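Long-range contacts in glycoside Hydrolase (Bacteroides plebeius, PDB 5T3B), which probably hydrolyses glycosidic bonds of a polysaccharide, as a member of glycoside hydrolase family 50 from a subfamily enriched in human gut Bacteroidetes: residues 393-398 with 408-413; 41-46 with 60-65; 417-422 with 467-472. All blocks are in the same frame, centred on the assembly; numbering follows the deposited sequence.

Contact 1 (393-398 with 408-413); sequences KGEDTK and VVRDQQ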
loop_
_atom_site.group_PDB
_atom_site.type_symbol
_atom_site.label_atom_id
_atom_site.label_comp_id
_atom_site.label_asym_id
_atom_site.label_seq_id
_atom_site.Cartn_x
_atom_site.Cartn_y
_atom_site.Cartn_z
ATOM N N LYS A 393 -9.960 12.705 -5.266
ATOM C CA LYS A 393 -9.589 14.101 -5.566
ATOM C C LYS A 393 -10.844 14.947 -5.397
ATOM O O LYS A 393 -11.945 14.534 -5.754
ATOM C CB LYS A 393 -9.224 14.200 -7.055
ATOM C CG LYS A 393 -8.112 13.306 -7.519
ATOM C CD LYS A 393 -8.109 13.145 -9.057
ATOM C CE LYS A 393 -7.104 12.144 -9.586
ATOM N NZ LYS A 393 -7.334 12.030 -11.066
ATOM N N GLY A 394 -10.673 16.188 -4.972
ATOM C CA GLY A 394 -11.791 17.138 -4.818
ATOM C C GLY A 394 -11.919 18.120 -5.965
ATOM O O GLY A 394 -10.979 18.855 -6.291
ATOM N N GLU A 395 -13.098 18.170 -6.555
ATOM C CA GLU A 395 -13.380 19.106 -7.637
ATOM C C GLU A 395 -13.348 20.563 -7.171
ATOM O O GLU A 395 -12.974 21.458 -7.930
ATOM C CB GLU A 395 -14.754 18.759 -8.228
ATOM C CG GLU A 395 -15.219 19.698 -9.317
ATOM C CD GLU A 395 -16.580 19.231 -9.898
ATOM O OE1 GLU A 395 -17.595 19.265 -9.129
ATOM O OE2 GLU A 395 -16.640 18.917 -11.113
ATOM N N ASP A 396 -13.661 20.767 -5.902
ATOM C CA ASP A 396 -13.660 22.082 -5.292
ATOM C C ASP A 396 -12.346 22.801 -5.327
ATOM O O ASP A 396 -12.285 24.029 -5.233
ATOM C CB ASP A 396 -14.175 22.048 -3.801
ATOM C CG ASP A 396 -13.361 21.166 -2.848
ATOM O OD1 ASP A 396 -12.491 20.385 -3.257
ATOM O OD2 ASP A 396 -13.632 21.293 -1.548
ATOM N N THR A 397 -11.264 22.075 -5.477
ATOM C CA THR A 397 -9.944 22.678 -5.577
ATOM C C THR A 397 -9.750 23.433 -6.878
ATOM O O THR A 397 -8.813 24.232 -6.998
ATOM C CB THR A 397 -8.845 21.611 -5.418
ATOM O OG1 THR A 397 -8.863 20.724 -6.551
ATOM C CG2 THR A 397 -8.873 20.934 -4.083
ATOM N N LYS A 398 -10.538 23.052 -7.883
ATOM C CA LYS A 398 -10.464 23.619 -9.223
ATOM C C LYS A 398 -9.180 23.263 -9.976
ATOM O O LYS A 398 -8.888 23.774 -11.057
ATOM C CB LYS A 398 -10.771 25.112 -9.282
ATOM C CG LYS A 398 -12.183 25.397 -8.634
ATOM C CD LYS A 398 -12.672 26.812 -8.792
ATOM C CE LYS A 398 -13.895 27.056 -7.914
ATOM N NZ LYS A 398 -15.042 26.450 -8.616
ATOM N N VAL A 408 -12.717 11.399 -8.696
ATOM C CA VAL A 408 -13.054 12.772 -8.332
ATOM C C VAL A 408 -14.402 12.823 -7.606
ATOM O O VAL A 408 -15.378 12.239 -8.075
ATOM C CB VAL A 408 -13.159 13.649 -9.582
ATOM C CG1 VAL A 408 -13.501 15.102 -9.220
ATOM C CG2 VAL A 408 -11.871 13.587 -10.390
ATOM N N VAL A 409 -14.429 13.509 -6.469
ATOM C CA VAL A 409 -15.622 13.758 -5.704
ATOM C C VAL A 409 -15.830 15.275 -5.655
ATOM O O VAL A 409 -14.979 16.035 -6.114
ATOM C CB VAL A 409 -15.598 13.119 -4.312
ATOM C CG1 VAL A 409 -15.554 11.594 -4.404
ATOM C CG2 VAL A 409 -14.455 13.623 -3.477
ATOM N N ARG A 410 -16.965 15.700 -5.125
ATOM C CA ARG A 410 -17.276 17.128 -5.286
ATOM C C ARG A 410 -16.400 18.069 -4.464
ATOM O O ARG A 410 -16.121 19.196 -4.883
ATOM C CB ARG A 410 -18.740 17.406 -4.977
ATOM C CG ARG A 410 -19.728 16.786 -5.941
ATOM C CD ARG A 410 -19.643 17.367 -7.309
ATOM N NE ARG A 410 -20.751 16.863 -8.141
ATOM C CZ ARG A 410 -20.857 17.112 -9.419
ATOM N NH1 ARG A 410 -19.964 17.855 -10.056
ATOM N NH2 ARG A 410 -21.892 16.614 -10.067
ATOM N N ASP A 411 -16.039 17.663 -3.234
ATOM C CA ASP A 411 -15.399 18.587 -2.287
ATOM C C ASP A 411 -14.642 17.822 -1.230
ATOM O O ASP A 411 -14.644 16.573 -1.224
ATOM C CB ASP A 411 -16.422 19.550 -1.735
ATOM C CG ASP A 411 -17.499 18.917 -0.997
ATOM O OD1 ASP A 411 -17.355 17.770 -0.509
ATOM O OD2 ASP A 411 -18.592 19.540 -0.854
ATOM N N GLN A 412 -13.976 18.553 -0.348
ATOM C CA GLN A 412 -13.139 17.910 0.665
ATOM C C GLN A 412 -13.959 17.069 1.643
ATOM O O GLN A 412 -13.498 16.013 2.052
ATOM C CB GLN A 412 -12.297 18.946 1.423
ATOM C CG GLN A 412 -11.367 19.746 0.523
ATOM C CD GLN A 412 -10.450 18.876 -0.300
ATOM O OE1 GLN A 412 -10.348 18.979 -1.572
ATOM N NE2 GLN A 412 -9.792 18.043 0.372
ATOM N N GLN A 413 -15.144 17.536 1.991
ATOM C CA GLN A 413 -16.000 16.733 2.863
ATOM C C GLN A 413 -16.259 15.364 2.211
ATOM O O GLN A 413 -16.206 14.358 2.901
ATOM C CB GLN A 413 -17.320 17.428 3.183
ATOM C CG GLN A 413 -18.275 16.569 3.949
ATOM C CD GLN A 413 -19.521 17.312 4.344
ATOM O OE1 GLN A 413 -20.213 17.880 3.502
ATOM N NE2 GLN A 413 -19.799 17.283 5.610
HETATM O O HOH W 1 -17.509 20.605 -6.797
HETATM O O HOH W 2 -18.666 19.010 -12.685
#
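Two parallel strand ends, paired as Lys393 with Val408 and Gly394 with Val409, run out beside the N-terminus of helix 412-427, so the contact is a parallel strand pairing that runs on to the start of the helix. Val409 N gives a nearly straight bond to Lys393 O (2.8 Å, 172°), and Glu395 N returns one to Val409 O at 2.9 Å. On the sheet face that carries Lys393 and Val408, Val408 CG2 meets the aliphatic CD of Lys393 at 4.0 Å. The lysine spends its long methylene chain on packing and carries its ammonium off to carbonyls of the connecting loop, including that of Asn401.

Past the strands, residues 395-397 form a 3-10 turn whose side chains reach the second segment. Glu395 is extended, with CG anti to the backbone N (chi1 177°), and lies alongside Arg410, both pointing the same way. Its OE1 accepts Arg410 NH1 at 2.9 Å on the syn side, close to the guanidinium plane, making a salt bridge; a water bonded to OE1 also bonds to Arg410 O. The same guanidinium forms a second salt bridge with Glu46 and a cation-pi contact with Phe55. Asp396 serves a different donor: OD2 accepts the backbone N-H of Gln412 at 3.0 Å (N to OD2), from well above the carboxylate plane. Within the turn, Thr397 OG1 bonds to Gly394 O at 2.8 Å.

Asp411 occupies the N-cap, its short side chain capping a main-chain N of the first turn and also bonding to Asn414. Asp396 OD2 and Asp411 OD1 are 5.2 Å apart, a like-charged pair that the positive end of the helix dipole probably makes tolerable. Likewise, Arg410 placed between Glu395 and Glu46 would be expected to keep both carboxylates ionised.

Contact 2 (41-46 with 60-65); sequences QPIIVE and TRILPY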
loop_
_atom_site.group_PDB
_atom_site.type_symbol
_atom_site.label_atom_id
_atom_site.label_comp_id
_atom_site.label_asym_id
_atom_site.label_seq_id
_atom_site.Cartn_x
_atom_site.Cartn_y
_atom_site.Cartn_z
ATOM N N GLN A 41 -26.855 3.119 7.569
ATOM C CA GLN A 41 -27.785 3.991 6.860
ATOM C C GLN A 41 -27.050 4.718 5.741
ATOM O O GLN A 41 -26.152 5.494 6.007
ATOM C CB GLN A 41 -28.399 4.968 7.810
ATOM C CG GLN A 41 -29.233 4.329 8.864
ATOM C CD GLN A 41 -29.925 5.385 9.656
ATOM O OE1 GLN A 41 -29.402 5.795 10.659
ATOM N NE2 GLN A 41 -31.060 5.934 9.122
ATOM N N PRO A 42 -27.383 4.412 4.487
ATOM C CA PRO A 42 -26.559 4.896 3.387
ATOM C C PRO A 42 -26.771 6.365 3.069
ATOM O O PRO A 42 -27.875 6.931 3.247
ATOM C CB PRO A 42 -26.958 4.033 2.214
ATOM C CG PRO A 42 -28.321 3.494 2.561
ATOM C CD PRO A 42 -28.423 3.481 4.020
ATOM N N ILE A 43 -25.688 6.996 2.634
ATOM C CA ILE A 43 -25.747 8.281 1.929
ATOM C C ILE A 43 -25.351 8.125 0.482
ATOM O O ILE A 43 -24.784 7.096 0.086
ATOM C CB ILE A 43 -24.901 9.377 2.668
ATOM C CG1 ILE A 43 -23.417 9.050 2.669
ATOM C CG2 ILE A 43 -25.386 9.610 4.082
ATOM C CD1 ILE A 43 -22.515 10.250 2.911
ATOM N N ILE A 44 -25.568 9.181 -0.280
ATOM C CA ILE A 44 -25.132 9.248 -1.646
ATOM C C ILE A 44 -23.896 10.194 -1.725
ATOM O O ILE A 44 -23.923 11.289 -1.191
ATOM C CB ILE A 44 -26.195 9.791 -2.566
ATOM C CG1 ILE A 44 -27.296 8.756 -2.694
ATOM C CG2 ILE A 44 -25.641 10.152 -3.950
ATOM C CD1 ILE A 44 -26.949 7.359 -3.266
ATOM N N VAL A 45 -22.843 9.691 -2.378
ATOM C CA VAL A 45 -21.690 10.506 -2.720
ATOM C C VAL A 45 -21.529 10.438 -4.229
ATOM O O VAL A 45 -21.559 9.356 -4.827
ATOM C CB VAL A 45 -20.399 10.040 -2.036
ATOM C CG1 VAL A 45 -19.209 10.784 -2.563
ATOM C CG2 VAL A 45 -20.534 10.188 -0.534
ATOM N N GLU A 46 -21.441 11.593 -4.852
ATOM C CA GLU A 46 -21.188 11.648 -6.280
ATOM C C GLU A 46 -19.701 11.468 -6.596
ATOM O O GLU A 46 -18.855 12.068 -5.950
ATOM C CB GLU A 46 -21.631 12.977 -6.892
ATOM C CG GLU A 46 -23.140 13.254 -6.880
ATOM C CD GLU A 46 -23.345 14.552 -7.692
ATOM O OE1 GLU A 46 -23.102 15.605 -7.104
ATOM O OE2 GLU A 46 -23.540 14.475 -8.943
ATOM N N THR A 60 -22.900 5.044 -0.118
ATOM C CA THR A 60 -21.671 5.155 0.683
ATOM C C THR A 60 -21.997 4.963 2.163
ATOM O O THR A 60 -23.022 5.453 2.669
ATOM C CB THR A 60 -21.068 6.554 0.393
ATOM O OG1 THR A 60 -20.836 6.680 -0.997
ATOM C CG2 THR A 60 -19.818 6.835 1.059
ATOM N N ARG A 61 -21.060 4.331 2.854
ATOM C CA ARG A 61 -21.099 4.036 4.267
ATOM C C ARG A 61 -20.143 4.974 4.963
ATOM O O ARG A 61 -18.923 4.889 4.742
ATOM C CB ARG A 61 -20.727 2.561 4.531
ATOM C CG ARG A 61 -20.778 2.207 6.011
ATOM C CD ARG A 61 -20.699 0.706 6.231
ATOM N NE ARG A 61 -19.407 0.151 5.819
ATOM C CZ ARG A 61 -18.983 -1.074 6.103
ATOM N NH1 ARG A 61 -19.667 -1.854 6.931
ATOM N NH2 ARG A 61 -17.839 -1.478 5.602
ATOM N N ILE A 62 -20.650 5.802 5.885
ATOM C CA ILE A 62 -19.807 6.646 6.672
ATOM C C ILE A 62 -19.949 6.328 8.186
ATOM O O ILE A 62 -20.958 5.773 8.632
ATOM C CB ILE A 62 -20.011 8.163 6.405
ATOM C CG1 ILE A 62 -21.424 8.635 6.734
ATOM C CG2 ILE A 62 -19.667 8.511 4.977
ATOM C CD1 ILE A 62 -21.567 10.158 6.765
ATOM N N LEU A 63 -18.954 6.742 8.954
ATOM C CA LEU A 63 -18.841 6.345 10.352
ATOM C C LEU A 63 -20.052 6.732 11.225
ATOM O O LEU A 63 -20.512 5.873 12.004
ATOM C CB LEU A 63 -17.542 6.821 10.934
ATOM C CG LEU A 63 -17.198 6.286 12.308
ATOM C CD1 LEU A 63 -17.036 4.767 12.341
ATOM C CD2 LEU A 63 -15.933 6.959 12.827
ATOM N N PRO A 64 -20.611 7.932 11.054
ATOM C CA PRO A 64 -21.776 8.306 11.870
ATOM C C PRO A 64 -23.003 7.444 11.664
ATOM O O PRO A 64 -23.899 7.472 12.506
ATOM C CB PRO A 64 -22.034 9.736 11.394
ATOM C CG PRO A 64 -20.722 10.245 10.959
ATOM C CD PRO A 64 -20.118 9.094 10.280
ATOM N N TYR A 65 -23.060 6.680 10.567
ATOM C CA TYR A 65 -24.261 5.968 10.178
ATOM C C TYR A 65 -24.113 4.466 10.210
ATOM O O TYR A 65 -24.885 3.728 9.605
ATOM C CB TYR A 65 -24.719 6.496 8.802
ATOM C CG TYR A 65 -25.165 7.970 8.818
ATOM C CD1 TYR A 65 -25.769 8.536 9.924
ATOM C CD2 TYR A 65 -24.955 8.776 7.694
ATOM C CE1 TYR A 65 -26.185 9.855 9.928
ATOM C CE2 TYR A 65 -25.403 10.078 7.675
ATOM C CZ TYR A 65 -26.028 10.614 8.801
ATOM O OH TYR A 65 -26.485 11.897 8.753
HETATM O O HOH W 3 -23.539 6.098 5.394
#
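Ile43 and Thr60 exchange two backbone hydrogen bonds, Ile43 N to Thr60 O at 3.1 Å and Thr60 N to Ile43 O at 2.8 Å, as an antiparallel hydrogen-bonded pair. A third bond, Gln41 N to Tyr65 O (2.9 Å), rejoins the chains after they separate; between, one water bridges Gln41 O, Thr60 O and Ile62 N, meeting backbone groups that lie too far apart to bond directly.

Ile43 fills the angle between the chains with both branches. Its CG2 methyl abuts the edge of the Tyr65 ring at CE2 (3.6 Å), while CD1 touches Ile62 CG2 at 3.9 Å; CG1, lodged between the backbone N and the carbonyl carbon (chi1 65°), sends that methyl inward. Beta-branched Val45 sets its CB against Thr60 OG1 at 3.5 Å.

Around this shell, Thr60 OG1 is fixed by Ala58 O and Trp366 NE1, and Tyr65 OH is tied to Pro25 O. Helix 412-427 covers the apolar side, with Phe417 against Ile43 and Gln420 against Ile62. The arrangement is the open end of a beta hairpin, strands 39-48 and 56-60, whose outgoing chain leaves the ladder after Thr60 and then makes a 3-10 turn at 63-64.

Contact 3 (417-422 with 467-472); sequences FAYQHF and DINWNV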
loop_
_atom_site.group_PDB
_atom_site.type_symbol
_atom_site.label_atom_id
_atom_site.label_comp_id
_atom_site.label_asym_id
_atom_site.label_seq_id
_atom_site.Cartn_x
_atom_site.Cartn_y
_atom_site.Cartn_z
ATOM N N PHE A 417 -15.754 11.525 3.321
ATOM C CA PHE A 417 -16.717 10.439 3.253
ATOM C C PHE A 417 -16.167 9.227 2.503
ATOM O O PHE A 417 -16.345 8.063 2.939
ATOM C CB PHE A 417 -18.016 10.874 2.610
ATOM C CG PHE A 417 -18.813 11.964 3.339
ATOM C CD1 PHE A 417 -18.672 12.246 4.674
ATOM C CD2 PHE A 417 -19.743 12.693 2.623
ATOM C CE1 PHE A 417 -19.434 13.207 5.320
ATOM C CE2 PHE A 417 -20.541 13.650 3.249
ATOM C CZ PHE A 417 -20.371 13.919 4.588
ATOM N N ALA A 418 -15.480 9.468 1.378
ATOM C CA ALA A 418 -14.880 8.375 0.620
ATOM C C ALA A 418 -13.795 7.674 1.445
ATOM O O ALA A 418 -13.647 6.461 1.349
ATOM C CB ALA A 418 -14.308 8.885 -0.656
ATOM N N TYR A 419 -12.998 8.432 2.189
ATOM C CA TYR A 419 -11.983 7.830 3.038
ATOM C C TYR A 419 -12.656 6.917 4.057
ATOM O O TYR A 419 -12.205 5.776 4.257
ATOM C CB TYR A 419 -11.161 8.916 3.768
ATOM C CG TYR A 419 -10.079 8.387 4.640
ATOM C CD1 TYR A 419 -10.309 8.086 5.981
ATOM C CD2 TYR A 419 -8.799 8.252 4.184
ATOM C CE1 TYR A 419 -9.331 7.632 6.824
ATOM C CE2 TYR A 419 -7.799 7.784 5.031
ATOM C CZ TYR A 419 -8.052 7.500 6.358
ATOM O OH TYR A 419 -6.990 7.063 7.120
ATOM N N GLN A 420 -13.707 7.403 4.721
ATOM C CA GLN A 420 -14.421 6.566 5.688
ATOM C C GLN A 420 -14.982 5.327 5.044
ATOM O O GLN A 420 -14.873 4.225 5.621
ATOM C CB GLN A 420 -15.502 7.331 6.449
ATOM C CG GLN A 420 -14.957 8.507 7.204
ATOM C CD GLN A 420 -15.914 8.993 8.276
ATOM O OE1 GLN A 420 -17.113 8.751 8.188
ATOM N NE2 GLN A 420 -15.377 9.661 9.275
ATOM N N HIS A 421 -15.627 5.472 3.893
ATOM C CA HIS A 421 -16.239 4.319 3.233
ATOM C C HIS A 421 -15.171 3.253 2.908
ATOM O O HIS A 421 -15.342 2.064 3.154
ATOM C CB HIS A 421 -16.922 4.807 1.960
ATOM C CG HIS A 421 -17.537 3.753 1.133
ATOM N ND1 HIS A 421 -18.779 3.274 1.366
ATOM C CD2 HIS A 421 -17.038 3.042 0.120
ATOM C CE1 HIS A 421 -19.042 2.340 0.497
ATOM N NE2 HIS A 421 -17.995 2.152 -0.258
ATOM N N PHE A 422 -14.072 3.706 2.311
ATOM C CA PHE A 422 -13.073 2.738 1.847
ATOM C C PHE A 422 -12.412 2.080 3.058
ATOM O O PHE A 422 -12.250 0.827 3.078
ATOM C CB PHE A 422 -12.037 3.423 0.923
ATOM C CG PHE A 422 -11.371 2.485 -0.029
ATOM C CD1 PHE A 422 -12.022 2.112 -1.183
ATOM C CD2 PHE A 422 -10.142 1.945 0.233
ATOM C CE1 PHE A 422 -11.489 1.195 -2.063
ATOM C CE2 PHE A 422 -9.590 1.025 -0.661
ATOM C CZ PHE A 422 -10.243 0.670 -1.792
ATOM N N ASP A 467 -11.531 10.683 12.584
ATOM C CA ASP A 467 -12.590 9.948 13.224
ATOM C C ASP A 467 -12.423 8.426 13.012
ATOM O O ASP A 467 -12.640 7.626 13.920
ATOM C CB ASP A 467 -13.962 10.418 12.731
ATOM C CG ASP A 467 -14.299 11.815 13.226
ATOM O OD1 ASP A 467 -13.791 12.259 14.305
ATOM O OD2 ASP A 467 -15.137 12.412 12.515
ATOM N N ILE A 468 -11.995 8.039 11.795
ATOM C CA ILE A 468 -11.643 6.633 11.561
ATOM C C ILE A 468 -10.358 6.221 12.289
ATOM O O ILE A 468 -10.305 5.236 13.024
ATOM C CB ILE A 468 -11.521 6.321 10.052
ATOM C CG1 ILE A 468 -12.854 6.485 9.347
ATOM C CG2 ILE A 468 -10.824 4.975 9.794
ATOM C CD1 ILE A 468 -13.769 5.305 9.560
ATOM N N ASN A 469 -9.315 6.984 12.027
ATOM C CA ASN A 469 -7.973 6.562 12.418
ATOM C C ASN A 469 -7.840 6.432 13.917
ATOM O O ASN A 469 -7.160 5.539 14.424
ATOM C CB ASN A 469 -6.929 7.537 11.918
ATOM C CG ASN A 469 -6.782 7.503 10.429
ATOM O OD1 ASN A 469 -7.281 6.660 9.715
ATOM N ND2 ASN A 469 -5.998 8.477 9.947
ATOM N N TRP A 470 -8.514 7.329 14.649
ATOM C CA TRP A 470 -8.471 7.243 16.118
ATOM C C TRP A 470 -9.178 5.994 16.658
ATOM O O TRP A 470 -8.941 5.580 17.777
ATOM C CB TRP A 470 -9.214 8.417 16.727
ATOM C CG TRP A 470 -8.620 9.766 16.537
ATOM C CD1 TRP A 470 -7.343 10.098 16.172
ATOM C CD2 TRP A 470 -9.308 11.011 16.738
ATOM N NE1 TRP A 470 -7.198 11.454 16.171
ATOM C CE2 TRP A 470 -8.389 12.048 16.495
ATOM C CE3 TRP A 470 -10.638 11.336 17.078
ATOM C CZ2 TRP A 470 -8.769 13.413 16.583
ATOM C CZ3 TRP A 470 -11.001 12.663 17.136
ATOM C CH2 TRP A 470 -10.098 13.672 16.892
ATOM N N ASN A 471 -10.099 5.466 15.869
ATOM C CA ASN A 471 -11.056 4.444 16.291
ATOM C C ASN A 471 -10.820 3.056 15.675
ATOM O O ASN A 471 -11.624 2.152 15.906
ATOM C CB ASN A 471 -12.503 4.930 16.035
ATOM C CG ASN A 471 -12.859 6.016 16.980
ATOM O OD1 ASN A 471 -12.857 7.242 16.664
ATOM N ND2 ASN A 471 -13.012 5.635 18.188
ATOM N N VAL A 472 -9.735 2.874 14.909
ATOM C CA VAL A 472 -9.568 1.615 14.238
ATOM C C VAL A 472 -9.628 0.404 15.174
ATOM O O VAL A 472 -10.162 -0.654 14.811
ATOM C CB VAL A 472 -8.324 1.535 13.328
ATOM C CG1 VAL A 472 -8.451 2.479 12.157
ATOM C CG2 VAL A 472 -7.031 1.797 14.120
HETATM O O HOH W 4 -17.153 11.062 11.319
#
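Ile468 and Gln420 form the tight part of this helix-helix contact: Ile468 CG1 rests on Gln420 CG at 3.6 Å, and its CD1 reaches along to Gln420 CB at 4.1 Å. Here glutamine acts through its methylenes, which give isoleucine an apolar surface while the amide is carried further on. The backbones stay 6.5 Å apart at the CA atoms of Gln420 and Ile468, close enough for these side chains to pack directly. Ile468 CB also lies at the edge of the Tyr419 ring, 4.1 Å from CE1.

Tyr419 points its ring across the gap, CG being anti to the backbone N (chi1 -179°). At its far end OH donates to Asn469 OD1 over 2.6 Å, on a lone pair in the carbonyl plane, at a C=O...donor angle of 115°. The oxygen sits in the plane of the ring, while the amide plane is turned 69° from it. Trp435 NE1 donates to the same hydroxyl, and Asn469 ND2 goes to Ile159 O, which fixes the amide's orientation.

On the looser side, toward Asp467, direct packing thins to Gln420 NE2 near Asp467 CB at 3.8 Å. A water joins the polar groups, accepting from Gln420 NE2 at 3.0 Å and donating to Asp467 OD2 at 2.7 Å. Gln420 OE1 receives Leu63 N, and Asp467 OD2 forms a salt bridge with Lys463.

Every residue touching here is buried, so the polar groups need partners within the protein or a bridging water. Tyr419 both gives and receives, and the amide of Gln420 uses its oxygen and nitrogen alike, while the nearby lysine would help to stabilise the carboxylate charge of Asp467.

From the N terminus, contact 2 comes first and closes the hairpin of strands 39-48 and 56-60, with residues 47-59 between its segments. Contact 1 follows far along the chain, closing the short connection 399-407, and contact 3 then closes the 44 residues 423-466, bringing helix 459-469 back against helix 412-427. The three lie in series, without nesting or crossing. Contact 2 touches both others: Arg410 to Glu46 and Val409 on Val45 join it to contact 1 through neighbouring strands, while Gln420 and His421 accept backbone amides from 60-65, tying the chain that leaves the hairpin to helix 412-427. Contacts 1 and 3 are joined through that helix itself.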